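Long-range contact in fructosamine deglycase FrlB (Bacillus subtilis, PDB 3EUA), which converts a range of fructosamine 6-phosphates into glucose 6-phosphate and a free amino acid: residues Arg98-Pro111 with Ala116-Gly128. Residues are numbered along the deposited sequence; the frame is centred on the assembly and turned at random.
Sequences RGKGALTIAMTFKP and AQEAQYVAQYDWG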
ATOM      1  N   ARG A  98      11.776  20.592  -0.072  1.00 21.96           N
ATOM      2  CA  ARG A  98      12.684  21.626  -0.552  1.00 23.33           C
ATOM      3  C   ARG A  98      13.564  22.139   0.599  1.00 23.41           C
ATOM      4  O   ARG A  98      14.750  22.370   0.395  1.00 24.06           O
ATOM      5  CB  ARG A  98      11.934  22.763  -1.223  1.00 22.57           C
ATOM      6  CG  ARG A  98      12.823  23.689  -2.038  1.00 24.15           C
ATOM      7  CD  ARG A  98      11.985  24.533  -3.007  1.00 24.20           C
ATOM      8  NE  ARG A  98      12.827  25.361  -3.874  1.00 25.34           N
ATOM      9  CZ  ARG A  98      12.383  26.229  -4.782  1.00 25.94           C
ATOM     10  NH1 ARG A  98      11.082  26.419  -4.972  1.00 25.95           N
ATOM     11  NH2 ARG A  98      13.257  26.924  -5.509  1.00 24.73           N
ATOM     12  N   GLY A  99      12.986  22.293   1.788  1.00 24.21           N
ATOM     13  CA  GLY A  99      13.722  22.749   2.976  1.00 25.00           C
ATOM     14  C   GLY A  99      14.841  21.798   3.362  1.00 25.48           C
ATOM     15  O   GLY A  99      15.826  22.224   3.939  1.00 25.60           O
ATOM     16  N   LYS A 100      14.679  20.510   3.034  1.00 25.77           N
ATOM     17  CA  LYS A 100      15.700  19.477   3.265  1.00 26.30           C
ATOM     18  C   LYS A 100      16.753  19.399   2.138  1.00 25.45           C
ATOM     19  O   LYS A 100      17.610  18.515   2.160  1.00 25.62           O
ATOM     20  CB  LYS A 100      15.082  18.087   3.364  1.00 27.16           C
ATOM     21  CG  LYS A 100      14.071  17.818   4.461  1.00 29.72           C
ATOM     22  CD  LYS A 100      14.666  17.499   5.767  1.00 32.92           C
ATOM     23  CE  LYS A 100      13.598  17.007   6.698  1.00 33.93           C
ATOM     24  NZ  LYS A 100      14.149  16.628   8.017  1.00 36.10           N
ATOM     25  N   GLY A 101      16.685  20.281   1.152  1.00 24.29           N
ATOM     26  CA  GLY A 101      17.647  20.285   0.046  1.00 23.69           C
ATOM     27  C   GLY A 101      17.264  19.392  -1.130  1.00 23.10           C
ATOM     28  O   GLY A 101      18.015  19.253  -2.085  1.00 23.11           O
ATOM     29  N   ALA A 102      16.081  18.799  -1.094  1.00 22.13           N
ATOM     30  CA  ALA A 102      15.659  17.940  -2.191  1.00 21.82           C
ATOM     31  C   ALA A 102      15.273  18.750  -3.435  1.00 21.53           C
ATOM     32  O   ALA A 102      14.890  19.926  -3.346  1.00 21.17           O
ATOM     33  CB  ALA A 102      14.488  17.052  -1.767  1.00 21.57           C
ATOM     34  N   LEU A 103      15.432  18.101  -4.590  1.00 21.28           N
ATOM     35  CA  LEU A 103      15.023  18.648  -5.867  1.00 20.93           C
ATOM     36  C   LEU A 103      13.531  18.331  -5.944  1.00 21.01           C
ATOM     37  O   LEU A 103      13.131  17.180  -5.754  1.00 20.76           O
ATOM     38  CB  LEU A 103      15.772  17.965  -7.009  1.00 21.03           C
ATOM     39  CG  LEU A 103      15.404  18.322  -8.451  1.00 21.24           C
ATOM     40  CD1 LEU A 103      15.626  19.800  -8.728  1.00 21.12           C
ATOM     41  CD2 LEU A 103      16.229  17.437  -9.393  1.00 21.01           C
ATOM     42  N   THR A 104      12.706  19.344  -6.191  1.00 20.44           N
ATOM     43  CA  THR A 104      11.263  19.164  -6.234  1.00 20.21           C
ATOM     44  C   THR A 104      10.642  19.560  -7.550  1.00 20.09           C
ATOM     45  O   THR A 104      10.958  20.608  -8.111  1.00 19.45           O
ATOM     46  CB  THR A 104      10.549  19.997  -5.115  1.00 19.55           C
ATOM     47  OG1 THR A 104      10.928  21.367  -5.195  1.00 19.89           O
ATOM     48  CG2 THR A 104      10.897  19.462  -3.748  1.00 20.01           C
ATOM     49  N   ILE A 105       9.740  18.707  -8.026  1.00 19.90           N
ATOM     50  CA  ILE A 105       9.002  18.981  -9.232  1.00 19.85           C
ATOM     51  C   ILE A 105       7.537  18.677  -8.925  1.00 20.39           C
ATOM     52  O   ILE A 105       7.222  17.598  -8.451  1.00 20.18           O
ATOM     53  CB  ILE A 105       9.507  18.167 -10.426  1.00 20.05           C
ATOM     54  CG1 ILE A 105       8.657  18.517 -11.652  1.00 20.83           C
ATOM     55  CG2 ILE A 105       9.465  16.660 -10.082  1.00 18.04           C
ATOM     56  CD1 ILE A 105       9.254  18.165 -13.016  1.00 21.89           C
ATOM     57  N   ALA A 106       6.663  19.648  -9.181  1.00 20.57           N
ATOM     58  CA  ALA A 106       5.261  19.504  -8.938  1.00 21.31           C
ATOM     59  C   ALA A 106       4.482  19.526 -10.232  1.00 22.41           C
ATOM     60  O   ALA A 106       4.785  20.331 -11.122  1.00 21.77           O
ATOM     61  CB  ALA A 106       4.784  20.662  -8.018  1.00 20.21           C
HETATM   62  N   MSE A 107       3.521  18.603 -10.337  1.00 23.04           N
HETATM   63  CA  MSE A 107       2.596  18.557 -11.429  1.00 25.50           C
HETATM   64  C   MSE A 107       1.282  19.159 -10.929  1.00 24.70           C
HETATM   65  O   MSE A 107       0.895  18.933  -9.775  1.00 24.62           O
HETATM   66  CB  MSE A 107       2.342  17.139 -11.847  1.00 25.42           C
HETATM   67  CG  MSE A 107       3.567  16.411 -12.268  1.00 27.96           C
HETATM   68 SE   MSE A 107       3.067  14.584 -12.710  0.75 34.63          SE
HETATM   69  CE  MSE A 107       1.956  14.996 -13.967  1.00 13.11           C
ATOM     70  N   THR A 108       0.607  19.950 -11.762  1.00 24.00           N
ATOM     71  CA  THR A 108      -0.642  20.528 -11.387  1.00 24.42           C
ATOM     72  C   THR A 108      -1.401  20.987 -12.631  1.00 25.33           C
ATOM     73  O   THR A 108      -0.835  21.078 -13.712  1.00 25.08           O
ATOM     74  CB  THR A 108      -0.386  21.697 -10.424  1.00 24.09           C
ATOM     75  OG1 THR A 108      -1.630  22.200  -9.937  1.00 24.83           O
ATOM     76  CG2 THR A 108       0.456  22.835 -11.105  1.00 24.16           C
ATOM     77  N   PHE A 109      -2.689  21.237 -12.473  1.00 25.97           N
ATOM     78  CA  PHE A 109      -3.505  21.788 -13.539  1.00 27.12           C
ATOM     79  C   PHE A 109      -3.481  23.322 -13.416  1.00 28.01           C
ATOM     80  O   PHE A 109      -3.787  24.031 -14.378  1.00 27.63           O
ATOM     81  CB  PHE A 109      -4.922  21.208 -13.402  1.00 27.12           C
ATOM     82  CG  PHE A 109      -5.893  21.657 -14.457  1.00 27.15           C
ATOM     83  CD1 PHE A 109      -5.685  21.317 -15.770  1.00 27.55           C
ATOM     84  CD2 PHE A 109      -7.060  22.355 -14.113  1.00 26.16           C
ATOM     85  CE1 PHE A 109      -6.592  21.702 -16.756  1.00 27.23           C
ATOM     86  CE2 PHE A 109      -7.961  22.730 -15.068  1.00 27.30           C
ATOM     87  CZ  PHE A 109      -7.726  22.408 -16.407  1.00 27.51           C
ATOM     88  N   LYS A 110      -3.057  23.830 -12.256  1.00 29.16           N
ATOM     89  CA  LYS A 110      -3.042  25.281 -11.997  1.00 30.04           C
ATOM     90  C   LYS A 110      -1.655  25.828 -11.658  1.00 30.99           C
ATOM     91  O   LYS A 110      -1.195  25.681 -10.534  1.00 30.54           O
ATOM     92  CB  LYS A 110      -4.053  25.592 -10.916  1.00 29.58           C
ATOM     93  CG  LYS A 110      -5.408  25.104 -11.353  1.00 29.94           C
ATOM     94  CD  LYS A 110      -6.509  25.690 -10.595  1.00 31.51           C
ATOM     95  CE  LYS A 110      -7.809  25.115 -11.074  1.00 32.14           C
ATOM     96  NZ  LYS A 110      -8.910  25.806 -10.422  1.00 34.47           N
ATOM     97  N   PRO A 111      -0.965  26.416 -12.656  1.00 32.14           N
ATOM     98  CA  PRO A 111       0.354  27.015 -12.437  1.00 32.38           C
ATOM     99  C   PRO A 111       0.493  28.220 -11.463  1.00 32.18           C
ATOM    100  O   PRO A 111       1.616  28.472 -11.044  1.00 32.91           O
ATOM    101  CB  PRO A 111       0.823  27.379 -13.859  1.00 32.87           C
ATOM    102  CG  PRO A 111      -0.402  27.466 -14.651  1.00 32.76           C
ATOM    103  CD  PRO A 111      -1.307  26.416 -14.094  1.00 32.39           C
ATOM    104  N   ALA A 116       2.615  25.133  -6.863  1.00 23.67           N
ATOM    105  CA  ALA A 116       3.516  25.615  -7.886  1.00 24.61           C
ATOM    106  C   ALA A 116       4.493  26.615  -7.275  1.00 25.65           C
ATOM    107  O   ALA A 116       5.678  26.627  -7.619  1.00 26.05           O
ATOM    108  CB  ALA A 116       2.733  26.232  -9.017  1.00 24.87           C
ATOM    109  N   GLN A 117       4.016  27.419  -6.334  1.00 26.43           N
ATOM    110  CA  GLN A 117       4.871  28.401  -5.702  1.00 27.78           C
ATOM    111  C   GLN A 117       5.946  27.750  -4.850  1.00 27.14           C
ATOM    112  O   GLN A 117       7.060  28.251  -4.813  1.00 27.74           O
ATOM    113  CB  GLN A 117       4.029  29.356  -4.876  1.00 27.68           C
ATOM    114  CG  GLN A 117       3.053  30.181  -5.718  1.00 30.48           C
ATOM    115  CD  GLN A 117       2.046  30.931  -4.848  1.00 31.46           C
ATOM    116  OE1 GLN A 117       2.325  31.199  -3.682  1.00 37.43           O
ATOM    117  NE2 GLN A 117       0.866  31.251  -5.407  1.00 35.56           N
ATOM    118  N   GLU A 118       5.629  26.638  -4.184  1.00 26.64           N
ATOM    119  CA  GLU A 118       6.591  25.951  -3.321  1.00 26.05           C
ATOM    120  C   GLU A 118       7.602  25.086  -4.062  1.00 25.16           C
ATOM    121  O   GLU A 118       8.753  24.993  -3.633  1.00 25.23           O
ATOM    122  CB  GLU A 118       5.874  25.056  -2.302  1.00 26.40           C
ATOM    123  CG  GLU A 118       4.977  25.763  -1.338  1.00 28.11           C
ATOM    124  CD  GLU A 118       5.716  26.753  -0.444  1.00 31.38           C
ATOM    125  OE1 GLU A 118       6.951  26.632  -0.256  1.00 31.12           O
ATOM    126  OE2 GLU A 118       5.030  27.647   0.074  1.00 33.67           O
ATOM    127  N   ALA A 119       7.173  24.438  -5.139  1.00 24.35           N
ATOM    128  CA  ALA A 119       8.031  23.526  -5.892  1.00 23.49           C
ATOM    129  C   ALA A 119       9.055  24.274  -6.714  1.00 23.30           C
ATOM    130  O   ALA A 119       8.779  25.342  -7.229  1.00 23.23           O
ATOM    131  CB  ALA A 119       7.200  22.602  -6.796  1.00 23.72           C
ATOM    132  N   GLN A 120      10.240  23.676  -6.866  1.00 22.83           N
ATOM    133  CA  GLN A 120      11.312  24.289  -7.627  1.00 22.75           C
ATOM    134  C   GLN A 120      11.006  24.262  -9.121  1.00 22.62           C
ATOM    135  O   GLN A 120      11.280  25.235  -9.830  1.00 22.62           O
ATOM    136  CB  GLN A 120      12.669  23.617  -7.280  1.00 22.70           C
ATOM    137  CG  GLN A 120      13.880  24.241  -7.982  1.00 23.41           C
ATOM    138  CD  GLN A 120      15.213  23.638  -7.592  1.00 23.18           C
ATOM    139  OE1 GLN A 120      15.328  22.890  -6.623  1.00 23.55           O
ATOM    140  NE2 GLN A 120      16.250  23.996  -8.343  1.00 24.89           N
ATOM    141  N   TYR A 121      10.461  23.150  -9.594  1.00 22.22           N
ATOM    142  CA  TYR A 121      10.062  22.976 -10.985  1.00 22.11           C
ATOM    143  C   TYR A 121       8.570  22.654 -11.019  1.00 22.22           C
ATOM    144  O   TYR A 121       8.067  21.973 -10.131  1.00 21.05           O
ATOM    145  CB  TYR A 121      10.858  21.839 -11.646  1.00 22.48           C
ATOM    146  CG  TYR A 121      12.320  22.155 -11.880  1.00 22.31           C
ATOM    147  CD1 TYR A 121      13.275  21.884 -10.901  1.00 22.49           C
ATOM    148  CD2 TYR A 121      12.747  22.730 -13.085  1.00 23.59           C
ATOM    149  CE1 TYR A 121      14.593  22.160 -11.110  1.00 23.32           C
ATOM    150  CE2 TYR A 121      14.080  23.037 -13.285  1.00 23.12           C
ATOM    151  CZ  TYR A 121      14.989  22.733 -12.295  1.00 22.30           C
ATOM    152  OH  TYR A 121      16.315  23.013 -12.462  1.00 24.47           O
ATOM    153  N   VAL A 122       7.876  23.157 -12.035  1.00 22.45           N
ATOM    154  CA  VAL A 122       6.457  22.949 -12.200  1.00 23.17           C
ATOM    155  C   VAL A 122       6.160  22.468 -13.600  1.00 23.70           C
ATOM    156  O   VAL A 122       6.637  23.042 -14.557  1.00 24.00           O
ATOM    157  CB  VAL A 122       5.656  24.248 -11.972  1.00 23.83           C
ATOM    158  CG1 VAL A 122       4.155  23.992 -12.226  1.00 24.20           C
ATOM    159  CG2 VAL A 122       5.875  24.777 -10.555  1.00 24.36           C
ATOM    160  N   ALA A 123       5.362  21.410 -13.710  1.00 23.57           N
ATOM    161  CA  ALA A 123       4.969  20.855 -14.985  1.00 24.11           C
ATOM    162  C   ALA A 123       3.451  20.773 -14.995  1.00 24.65           C
ATOM    163  O   ALA A 123       2.857  20.114 -14.170  1.00 25.62           O
ATOM    164  CB  ALA A 123       5.587  19.476 -15.145  1.00 24.15           C
ATOM    165  N   GLN A 124       2.805  21.436 -15.911  1.00 24.85           N
ATOM    166  CA  GLN A 124       1.381  21.362 -15.905  1.00 24.89           C
ATOM    167  C   GLN A 124       0.956  20.213 -16.773  1.00 24.94           C
ATOM    168  O   GLN A 124       1.740  19.674 -17.563  1.00 25.63           O
ATOM    169  CB  GLN A 124       0.779  22.600 -16.501  1.00 25.47           C
ATOM    170  CG  GLN A 124       1.186  23.910 -15.916  1.00 26.72           C
ATOM    171  CD  GLN A 124       0.655  25.010 -16.822  1.00 27.45           C
ATOM    172  OE1 GLN A 124      -0.494  24.946 -17.279  1.00 27.06           O
ATOM    173  NE2 GLN A 124       1.486  25.978 -17.125  1.00 28.47           N
ATOM    174  N   TYR A 125      -0.301  19.847 -16.635  1.00 25.08           N
ATOM    175  CA  TYR A 125      -0.873  18.812 -17.475  1.00 24.70           C
ATOM    176  C   TYR A 125      -2.228  19.285 -17.934  1.00 25.28           C
ATOM    177  O   TYR A 125      -2.796  20.209 -17.335  1.00 25.26           O
ATOM    178  CB  TYR A 125      -0.952  17.500 -16.696  1.00 23.81           C
ATOM    179  CG  TYR A 125      -1.801  17.454 -15.421  1.00 22.77           C
ATOM    180  CD1 TYR A 125      -3.184  17.306 -15.482  1.00 20.86           C
ATOM    181  CD2 TYR A 125      -1.203  17.449 -14.168  1.00 22.60           C
ATOM    182  CE1 TYR A 125      -3.947  17.234 -14.345  1.00 23.49           C
ATOM    183  CE2 TYR A 125      -1.966  17.360 -12.998  1.00 25.19           C
ATOM    184  CZ  TYR A 125      -3.326  17.241 -13.084  1.00 22.90           C
ATOM    185  OH  TYR A 125      -4.087  17.138 -11.953  1.00 24.42           O
ATOM    186  N   ASP A 126      -2.719  18.691 -19.009  1.00 26.20           N
ATOM    187  CA  ASP A 126      -4.011  19.070 -19.534  1.00 27.00           C
ATOM    188  C   ASP A 126      -5.062  18.110 -18.993  1.00 28.65           C
ATOM    189  O   ASP A 126      -4.769  16.973 -18.616  1.00 27.52           O
ATOM    190  CB  ASP A 126      -3.963  19.236 -21.030  1.00 26.98           C
ATOM    191  CG  ASP A 126      -3.249  20.524 -21.414  1.00 27.11           C
ATOM    192  OD1 ASP A 126      -3.015  21.377 -20.517  1.00 27.51           O
ATOM    193  OD2 ASP A 126      -2.982  20.737 -22.595  1.00 26.94           O
ATOM    194  N   TRP A 127      -6.294  18.607 -18.957  1.00 30.38           N
ATOM    195  CA  TRP A 127      -7.400  17.886 -18.401  1.00 32.38           C
ATOM    196  C   TRP A 127      -8.684  18.216 -19.164  1.00 32.76           C
ATOM    197  O   TRP A 127      -8.819  19.276 -19.759  1.00 32.90           O
ATOM    198  CB  TRP A 127      -7.499  18.201 -16.885  1.00 34.28           C
ATOM    199  CG  TRP A 127      -8.768  17.816 -16.182  1.00 36.00           C
ATOM    200  CD1 TRP A 127      -9.956  18.496 -16.225  1.00 37.36           C
ATOM    201  CD2 TRP A 127      -8.966  16.732 -15.273  1.00 37.93           C
ATOM    202  NE1 TRP A 127     -10.889  17.875 -15.456  1.00 38.56           N
ATOM    203  CE2 TRP A 127     -10.308  16.797 -14.842  1.00 39.41           C
ATOM    204  CE3 TRP A 127      -8.144  15.707 -14.783  1.00 38.58           C
ATOM    205  CZ2 TRP A 127     -10.849  15.880 -13.941  1.00 38.77           C
ATOM    206  CZ3 TRP A 127      -8.681  14.788 -13.886  1.00 37.79           C
ATOM    207  CH2 TRP A 127     -10.022  14.877 -13.484  1.00 38.68           C
ATOM    208  N   GLY A 128      -9.590  17.256 -19.184  1.00 33.04           N
ATOM    209  CA  GLY A 128     -10.867  17.427 -19.839  1.00 33.78           C
ATOM    210  C   GLY A 128     -11.008  16.604 -21.088  1.00 33.93           C
ATOM    211  O   GLY A 128     -10.085  15.886 -21.476  1.00 33.50           O
TER
HETATM  212  O   HOH W   1      15.944  24.839  -3.796  1.00 39.91           O
HETATM  213  O   HOH W   2      13.749  21.558  -4.909  1.00 28.50           O
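Ile-105 and Tyr-121, like Met-107 and Ala-123 two steps on, pair across two parallel strands that close a beta-alpha-beta unit: strand 103-108, the short helix 114-118, and strand 121-124, one of the two edge strands of the parallel sheet of the first SIS domain in this chain. Main-chain bonds zip them together from Tyr-121 N on Thr-104 O to Tyr-125 N on Thr-108 O, with Ala-106 bonded through both its N and its O. The Ala-106 and Ala-119 methyls are pressed unusually close, CB to CB 3.3 Å, a tight contact where the chain leaves helix 114-118 on its way into strand 121-124. On the other face, Leu-103 CD1 approaches Tyr-121 CE1 at the ring edge (3.5 Å). At the start of the strands, Thr-104 OG1 accepts Gln-120 N at 2.9 Å and shares a water with Gln-120 OE1.

Past the strand ends, Phe-109 offers one ring face to the edge of Trp-127, planes at 58°, while its own edge meets Tyr-125 O in plane. Pro-111 lies against the Gln-124 amide, Pro-111 CG 3.4 Å from Gln-124 CD; with its own CG anti to the carbonyl carbon (chi1 -55°), the extended Gln-124 chain reaches the proline. Shortening Gln-124 to an alanine would probably open a gap beside the Pro-111 ring, since the amide that packs on its CG would be gone.

Helix 137-153 packs on Ile-105, Met-107 (present as selenomethionine) and Tyr-125, whereas Thr-108 OG1 turns to the carbonyls of Ser-82 and His-83, and the Tyr-121 hydroxyl is hydrogen-bonded to Asp-19. Arg-98 lies across the Gln-120 chain, its guanidinium face over CA and its plane 12° from the amide's. With CG opposite the backbone N (chi1 -166°) and the chain extended from CG to NE, NH1 reaches Glu-118 O; that oxygen lies in the guanidinium plane, 3.0 Å from NH1, but NH1 approaches from above the carbonyl plane.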